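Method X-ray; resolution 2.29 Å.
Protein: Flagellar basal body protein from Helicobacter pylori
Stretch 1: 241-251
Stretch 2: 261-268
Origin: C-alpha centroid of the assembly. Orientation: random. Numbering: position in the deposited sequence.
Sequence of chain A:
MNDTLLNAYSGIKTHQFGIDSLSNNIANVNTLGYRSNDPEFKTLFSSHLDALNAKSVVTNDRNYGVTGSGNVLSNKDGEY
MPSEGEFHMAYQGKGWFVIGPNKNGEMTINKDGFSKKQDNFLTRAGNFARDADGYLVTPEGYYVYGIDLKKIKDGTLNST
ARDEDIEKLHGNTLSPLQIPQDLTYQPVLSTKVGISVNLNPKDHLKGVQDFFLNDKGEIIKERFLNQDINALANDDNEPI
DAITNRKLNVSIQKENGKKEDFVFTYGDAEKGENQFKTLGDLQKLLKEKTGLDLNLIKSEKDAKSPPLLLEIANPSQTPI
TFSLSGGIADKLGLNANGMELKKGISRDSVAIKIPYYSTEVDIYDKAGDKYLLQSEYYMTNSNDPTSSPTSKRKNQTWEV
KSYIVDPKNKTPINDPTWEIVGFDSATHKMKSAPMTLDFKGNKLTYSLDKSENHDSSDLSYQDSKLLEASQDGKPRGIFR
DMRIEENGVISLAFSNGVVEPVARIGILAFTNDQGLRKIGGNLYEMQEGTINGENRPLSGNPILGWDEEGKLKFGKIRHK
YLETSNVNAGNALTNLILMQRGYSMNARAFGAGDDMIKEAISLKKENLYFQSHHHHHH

Stretch 1 (241-251) DAITNRKLNVS
Stretch 2 (261-268) DFVFTYGD

How are the two stretches paired? Residues 247-251 and 261-266 are neighbouring antiparallel strands, their directions 155° apart and their axes approaching to 4.7 Å. Lys 247 lies opposite Thr 265, Leu 248 opposite Phe 264, Asn 249 opposite Val 263, Val 250 opposite Phe 262 and Ser 251 opposite Asp 261, with CA-CA separations of 4.7, 5.1, 4.8, 5.2 and 4.3 Å in that order. The backbone is extended, from -90/133 at Lys 247 to -132/151 at Ser 251, and from -105/150 at Asp 261 to -71/134 at Tyr 266. The wider pairs are hydrogen-bonded: Leu 248 N to Phe 264 O is 2.8 Å, Phe 264 N to Leu 248 O 2.9 Å, Val 250 N to Phe 262 O 3.0 Å, and Phe 262 N to Val 250 O 2.7 Å, the last more bent at 137°.

What fills the face that carries Leu 248, Val 250, Phe 262 and Phe 264? Val 250, with chi1 at 49° (p), brings CG1 to 3.5 Å from Phe 262 CB and 3.7 Å from Phe 264 CZ. The CG1 methyl of Val 250 sits over the Phe 264 ring in a CH-pi contact, 4.0 Å from the centroid of that ring. Both phenylalanines have chi1 m, but their rings turn differently: chi2 is -93° in Phe 262 and -20° in Phe 264. The Phe 262 ring thus meets Val 250 O near its plane, at the edge, whereas the Phe 264 ring offers a face to the methyl. Leu 248 (chi1 -93°, between wells; chi2 t) touches the other strand more lightly, its CB 4.3 Å from Phe 264 CB.

How do polar side chains bridge the other face? Lys 247 folds back with chi1 and chi2 both m, then chi3 t and chi4 -127°, so that its NZ donates a hydrogen bond to Thr 265 OG1 at 2.8 Å. On the way, Lys 247 CD passes 3.8 Å from Val 263 CG1. Thr 265 has chi1 m; Val 263 is t, with CG2 3.9 Å from Asn 249 ND2, Asn 249 being m with chi2 88°. At the far end, Ser 251 and Asp 261, both m, meet across the strands, and Ser 251 OG donates to Asp 261 OD2 at 2.9 Å.

What holds Tyr 266 where the ladder gives way to loop? Arg 246, at -82/-21, accepts at its O a hydrogen bond from Tyr 266 N at 2.8 Å. The Arg 246 side chain runs m, t, t with chi4 -93°, and its NH1 donates to Tyr 266 O, also at 2.8 Å, so one residue grips both polar backbone atoms of the other. Tyr 266 (chi1 t, chi2 -95°) turns one ring face to Ala 242, whose CB is 3.5 Å from the centroid of the Tyr 266 ring, a CH-pi contact nearly along the normal. Residues 242-244 have helical phi/psi, and Ile 243, m and m, reaches the ring edge, with CD1 3.6 Å from Tyr 266 CE1.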

ATOM      1  N   ASP A 241     -24.319   4.135  19.950  1.00 19.35           N
ATOM      2  CA  ASP A 241     -23.582   4.229  21.210  1.00 32.00           C
ATOM      3  C   ASP A 241     -24.159   3.283  22.267  1.00 28.41           C
ATOM      4  O   ASP A 241     -24.275   3.631  23.447  1.00 23.34           O
ATOM      5  CB  ASP A 241     -23.541   5.684  21.714  1.00 31.20           C
ATOM      6  CG  ASP A 241     -22.541   5.892  22.855  1.00 38.82           C
ATOM      7  OD1 ASP A 241     -22.633   6.956  23.492  1.00 45.08           O
ATOM      8  OD2 ASP A 241     -21.682   5.005  23.133  1.00 35.90           O
ATOM      9  N   ALA A 242     -24.503   2.063  21.833  1.00 20.73           N
ATOM     10  CA  ALA A 242     -24.943   1.016  22.751  1.00 18.86           C
ATOM     11  C   ALA A 242     -23.985   0.837  23.916  1.00 21.67           C
ATOM     12  O   ALA A 242     -24.404   0.434  25.004  1.00 21.05           O
ATOM     13  CB  ALA A 242     -25.078  -0.314  22.012  1.00 19.57           C
ATOM     14  N   ILE A 243     -22.700   1.123  23.703  1.00 27.96           N
ATOM     15  CA  ILE A 243     -21.695   0.837  24.721  1.00 39.71           C
ATOM     16  C   ILE A 243     -21.983   1.611  25.998  1.00 38.25           C
ATOM     17  O   ILE A 243     -21.897   1.066  27.105  1.00 32.13           O
ATOM     18  CB  ILE A 243     -20.287   1.140  24.187  1.00 37.72           C
ATOM     19  CG1 ILE A 243     -19.933   0.152  23.089  1.00 33.26           C
ATOM     20  CG2 ILE A 243     -19.261   1.067  25.317  1.00 33.90           C
ATOM     21  CD1 ILE A 243     -19.748  -1.230  23.615  1.00 39.76           C
ATOM     22  N   THR A 244     -22.344   2.880  25.880  1.00 30.07           N
ATOM     23  CA  THR A 244     -22.566   3.625  27.103  1.00 33.74           C
ATOM     24  C   THR A 244     -24.038   3.722  27.501  1.00 37.93           C
ATOM     25  O   THR A 244     -24.319   4.100  28.639  1.00 34.90           O
ATOM     26  CB  THR A 244     -21.920   5.015  27.004  1.00 41.66           C
ATOM     27  OG1 THR A 244     -22.103   5.553  25.698  1.00 38.45           O
ATOM     28  CG2 THR A 244     -20.431   4.898  27.248  1.00 39.53           C
ATOM     29  N   ASN A 245     -24.984   3.327  26.629  1.00 38.71           N
ATOM     30  CA  ASN A 245     -26.412   3.219  26.994  1.00 29.71           C
ATOM     31  C   ASN A 245     -26.915   1.812  26.655  1.00 28.52           C
ATOM     32  O   ASN A 245     -27.579   1.621  25.634  1.00 26.89           O
ATOM     33  CB  ASN A 245     -27.247   4.284  26.282  1.00 42.76           C
ATOM     34  CG  ASN A 245     -26.704   5.681  26.480  1.00 47.00           C
ATOM     35  OD1 ASN A 245     -26.682   6.201  27.597  1.00 55.65           O
ATOM     36  ND2 ASN A 245     -26.276   6.303  25.393  1.00 35.62           N
ATOM     37  N   ARG A 246     -26.640   0.853  27.551  1.00 20.82           N
ATOM     38  CA  ARG A 246     -26.873  -0.568  27.310  1.00 25.82           C
ATOM     39  C   ARG A 246     -28.314  -1.018  27.556  1.00 35.63           C
ATOM     40  O   ARG A 246     -28.709  -2.064  27.028  1.00 36.37           O
ATOM     41  CB  ARG A 246     -25.926  -1.403  28.192  1.00 23.43           C
ATOM     42  CG  ARG A 246     -24.427  -0.995  28.070  1.00 17.40           C
ATOM     43  CD  ARG A 246     -23.510  -1.881  28.884  1.00 24.60           C
ATOM     44  NE  ARG A 246     -22.103  -1.620  28.569  1.00 20.74           N
ATOM     45  CZ  ARG A 246     -21.448  -2.307  27.650  1.00 29.38           C
ATOM     46  NH1 ARG A 246     -22.104  -3.260  26.968  1.00 16.17           N
ATOM     47  NH2 ARG A 246     -20.174  -2.015  27.409  1.00 19.68           N
ATOM     48  N   LYS A 247     -29.105  -0.277  28.338  1.00 31.04           N
ATOM     49  CA  LYS A 247     -30.386  -0.775  28.824  1.00 31.64           C
ATOM     50  C   LYS A 247     -31.514  -0.446  27.855  1.00 30.12           C
ATOM     51  O   LYS A 247     -31.646   0.695  27.400  1.00 31.21           O
ATOM     52  CB  LYS A 247     -30.709  -0.193  30.199  1.00 34.19           C
ATOM     53  CG  LYS A 247     -29.765  -0.614  31.315  1.00 49.89           C
ATOM     54  CD  LYS A 247     -29.870  -2.104  31.609  1.00 58.92           C
ATOM     55  CE  LYS A 247     -29.072  -2.488  32.852  1.00 59.56           C
ATOM     56  NZ  LYS A 247     -28.111  -3.610  32.593  1.00 55.91           N
ATOM     57  N   LEU A 248     -32.332  -1.452  27.563  1.00 28.28           N
ATOM     58  CA  LEU A 248     -33.576  -1.310  26.820  1.00 27.68           C
ATOM     59  C   LEU A 248     -34.698  -1.851  27.688  1.00 40.42           C
ATOM     60  O   LEU A 248     -34.714  -3.046  27.996  1.00 38.18           O
ATOM     61  CB  LEU A 248     -33.538  -2.087  25.506  1.00 27.17           C
ATOM     62  CG  LEU A 248     -33.108  -1.435  24.196  1.00 26.47           C
ATOM     63  CD1 LEU A 248     -33.112  -2.494  23.101  1.00 25.84           C
ATOM     64  CD2 LEU A 248     -34.022  -0.326  23.802  1.00 24.77           C
ATOM     65  N   ASN A 249     -35.633  -0.979  28.079  1.00 47.44           N
ATOM     66  CA  ASN A 249     -36.796  -1.377  28.861  1.00 41.01           C
ATOM     67  C   ASN A 249     -37.987  -1.567  27.931  1.00 34.86           C
ATOM     68  O   ASN A 249     -38.381  -0.638  27.219  1.00 35.23           O
ATOM     69  CB  ASN A 249     -37.124  -0.339  29.930  1.00 44.40           C
ATOM     70  CG  ASN A 249     -35.893   0.220  30.584  1.00 46.17           C
ATOM     71  OD1 ASN A 249     -35.315   1.191  30.102  1.00 49.39           O
ATOM     72  ND2 ASN A 249     -35.479  -0.388  31.692  1.00 46.25           N
ATOM     73  N   VAL A 250     -38.560  -2.762  27.944  1.00 33.64           N
ATOM     74  CA  VAL A 250     -39.713  -3.095  27.122  1.00 31.70           C
ATOM     75  C   VAL A 250     -40.811  -3.624  28.031  1.00 41.21           C
ATOM     76  O   VAL A 250     -40.540  -4.381  28.970  1.00 45.54           O
ATOM     77  CB  VAL A 250     -39.339  -4.118  26.030  1.00 38.30           C
ATOM     78  CG1 VAL A 250     -38.572  -5.272  26.643  1.00 44.24           C
ATOM     79  CG2 VAL A 250     -40.578  -4.598  25.270  1.00 33.30           C
ATOM     80  N   SER A 251     -42.047  -3.196  27.770  1.00 49.59           N
ATOM     81  CA  SER A 251     -43.208  -3.616  28.539  1.00 48.98           C
ATOM     82  C   SER A 251     -44.328  -4.026  27.595  1.00 49.49           C
ATOM     83  O   SER A 251     -44.432  -3.516  26.477  1.00 44.93           O
ATOM     84  CB  SER A 251     -43.724  -2.500  29.470  1.00 41.83           C
ATOM     85  OG  SER A 251     -42.672  -1.830  30.133  1.00 45.13           O
ATOM     86  N   ASP A 261     -43.029  -5.982  32.592  1.00 45.21           N
ATOM     87  CA  ASP A 261     -41.773  -5.321  32.252  1.00 44.46           C
ATOM     88  C   ASP A 261     -40.667  -6.327  31.947  1.00 42.33           C
ATOM     89  O   ASP A 261     -40.633  -7.426  32.504  1.00 48.38           O
ATOM     90  CB  ASP A 261     -41.301  -4.407  33.389  1.00 48.25           C
ATOM     91  CG  ASP A 261     -42.311  -3.328  33.742  1.00 48.13           C
ATOM     92  OD1 ASP A 261     -42.412  -3.007  34.943  1.00 44.33           O
ATOM     93  OD2 ASP A 261     -42.987  -2.792  32.833  1.00 46.44           O
ATOM     94  N   PHE A 262     -39.744  -5.916  31.069  1.00 39.18           N
ATOM     95  CA  PHE A 262     -38.551  -6.676  30.703  1.00 38.27           C
ATOM     96  C   PHE A 262     -37.382  -5.719  30.518  1.00 32.66           C
ATOM     97  O   PHE A 262     -37.549  -4.602  30.029  1.00 33.88           O
ATOM     98  CB  PHE A 262     -38.709  -7.449  29.386  1.00 40.05           C
ATOM     99  CG  PHE A 262     -39.884  -8.367  29.342  1.00 39.77           C
ATOM    100  CD1 PHE A 262     -39.748  -9.700  29.692  1.00 40.18           C
ATOM    101  CD2 PHE A 262     -41.120  -7.907  28.921  1.00 33.79           C
ATOM    102  CE1 PHE A 262     -40.824 -10.549  29.644  1.00 37.43           C
ATOM    103  CE2 PHE A 262     -42.198  -8.750  28.871  1.00 37.34           C
ATOM    104  CZ  PHE A 262     -42.053 -10.073  29.238  1.00 38.55           C
ATOM    105  N   VAL A 263     -36.189  -6.173  30.874  1.00 34.40           N
ATOM    106  CA  VAL A 263     -34.969  -5.419  30.625  1.00 31.25           C
ATOM    107  C   VAL A 263     -34.048  -6.253  29.745  1.00 30.39           C
ATOM    108  O   VAL A 263     -33.696  -7.385  30.096  1.00 31.59           O
ATOM    109  CB  VAL A 263     -34.260  -5.017  31.924  1.00 38.42           C
ATOM    110  CG1 VAL A 263     -32.956  -4.300  31.600  1.00 38.16           C
ATOM    111  CG2 VAL A 263     -35.164  -4.115  32.754  1.00 35.34           C
ATOM    112  N   PHE A 264     -33.675  -5.693  28.600  1.00 22.23           N
ATOM    113  CA  PHE A 264     -32.609  -6.204  27.761  1.00 27.53           C
ATOM    114  C   PHE A 264     -31.401  -5.288  27.921  1.00 36.05           C
ATOM    115  O   PHE A 264     -31.549  -4.081  28.150  1.00 39.53           O
ATOM    116  CB  PHE A 264     -33.033  -6.254  26.292  1.00 23.83           C
ATOM    117  CG  PHE A 264     -34.329  -6.969  26.042  1.00 23.56           C
ATOM    118  CD1 PHE A 264     -34.849  -7.863  26.963  1.00 28.45           C
ATOM    119  CD2 PHE A 264     -35.015  -6.762  24.862  1.00 28.18           C
ATOM    120  CE1 PHE A 264     -36.037  -8.531  26.720  1.00 26.06           C
ATOM    121  CE2 PHE A 264     -36.213  -7.436  24.599  1.00 33.35           C
ATOM    122  CZ  PHE A 264     -36.722  -8.326  25.528  1.00 24.52           C
ATOM    123  N   THR A 265     -30.204  -5.863  27.805  1.00 24.20           N
ATOM    124  CA  THR A 265     -28.958  -5.143  28.046  1.00 20.05           C
ATOM    125  C   THR A 265     -27.954  -5.436  26.938  1.00 24.88           C
ATOM    126  O   THR A 265     -27.711  -6.600  26.610  1.00 26.83           O
ATOM    127  CB  THR A 265     -28.340  -5.530  29.399  1.00 32.08           C
ATOM    128  OG1 THR A 265     -29.217  -5.155  30.470  1.00 28.10           O
ATOM    129  CG2 THR A 265     -26.981  -4.875  29.582  1.00 36.69           C
ATOM    130  N   TYR A 266     -27.343  -4.387  26.395  1.00 26.28           N
ATOM    131  CA  TYR A 266     -26.332  -4.575  25.370  1.00 21.81           C
ATOM    132  C   TYR A 266     -25.065  -5.154  25.977  1.00 24.62           C
ATOM    133  O   TYR A 266     -24.571  -4.665  27.001  1.00 23.13           O
ATOM    134  CB  TYR A 266     -26.020  -3.260  24.653  1.00 16.14           C
ATOM    135  CG  TYR A 266     -24.952  -3.404  23.591  1.00 15.33           C
ATOM    136  CD1 TYR A 266     -23.609  -3.133  23.876  1.00 19.92           C
ATOM    137  CD2 TYR A 266     -25.278  -3.835  22.297  1.00 20.64           C
ATOM    138  CE1 TYR A 266     -22.617  -3.285  22.903  1.00 18.71           C
ATOM    139  CE2 TYR A 266     -24.290  -3.977  21.312  1.00 22.90           C
ATOM    140  CZ  TYR A 266     -22.969  -3.693  21.622  1.00 20.81           C
ATOM    141  OH  TYR A 266     -21.996  -3.831  20.672  1.00 22.06           O
ATOM    142  N   GLY A 267     -24.530  -6.170  25.316  1.00 16.24           N
ATOM    143  CA  GLY A 267     -23.311  -6.822  25.755  1.00 18.83           C
ATOM    144  C   GLY A 267     -23.204  -8.209  25.151  1.00 19.43           C
ATOM    145  O   GLY A 267     -24.055  -8.645  24.375  1.00 21.68           O
ATOM    146  N   ASP A 268     -22.117  -8.893  25.515  1.00 31.82           N
ATOM    147  CA  ASP A 268     -21.858 -10.269  25.080  1.00 26.51           C
ATOM    148  C   ASP A 268     -23.125 -11.117  25.208  1.00 17.89           C
ATOM    149  O   ASP A 268     -23.627 -11.330  26.319  1.00 22.86           O
ATOM    150  CB  ASP A 268     -20.703 -10.868  25.902  1.00 30.31           C
ATOM    151  CG  ASP A 268     -20.246 -12.263  25.401  1.00 37.54           C
ATOM    152  OD1 ASP A 268     -19.050 -12.587  25.562  1.00 31.82           O
ATOM    153  OD2 ASP A 268     -21.068 -13.038  24.861  1.00 24.70           O
TER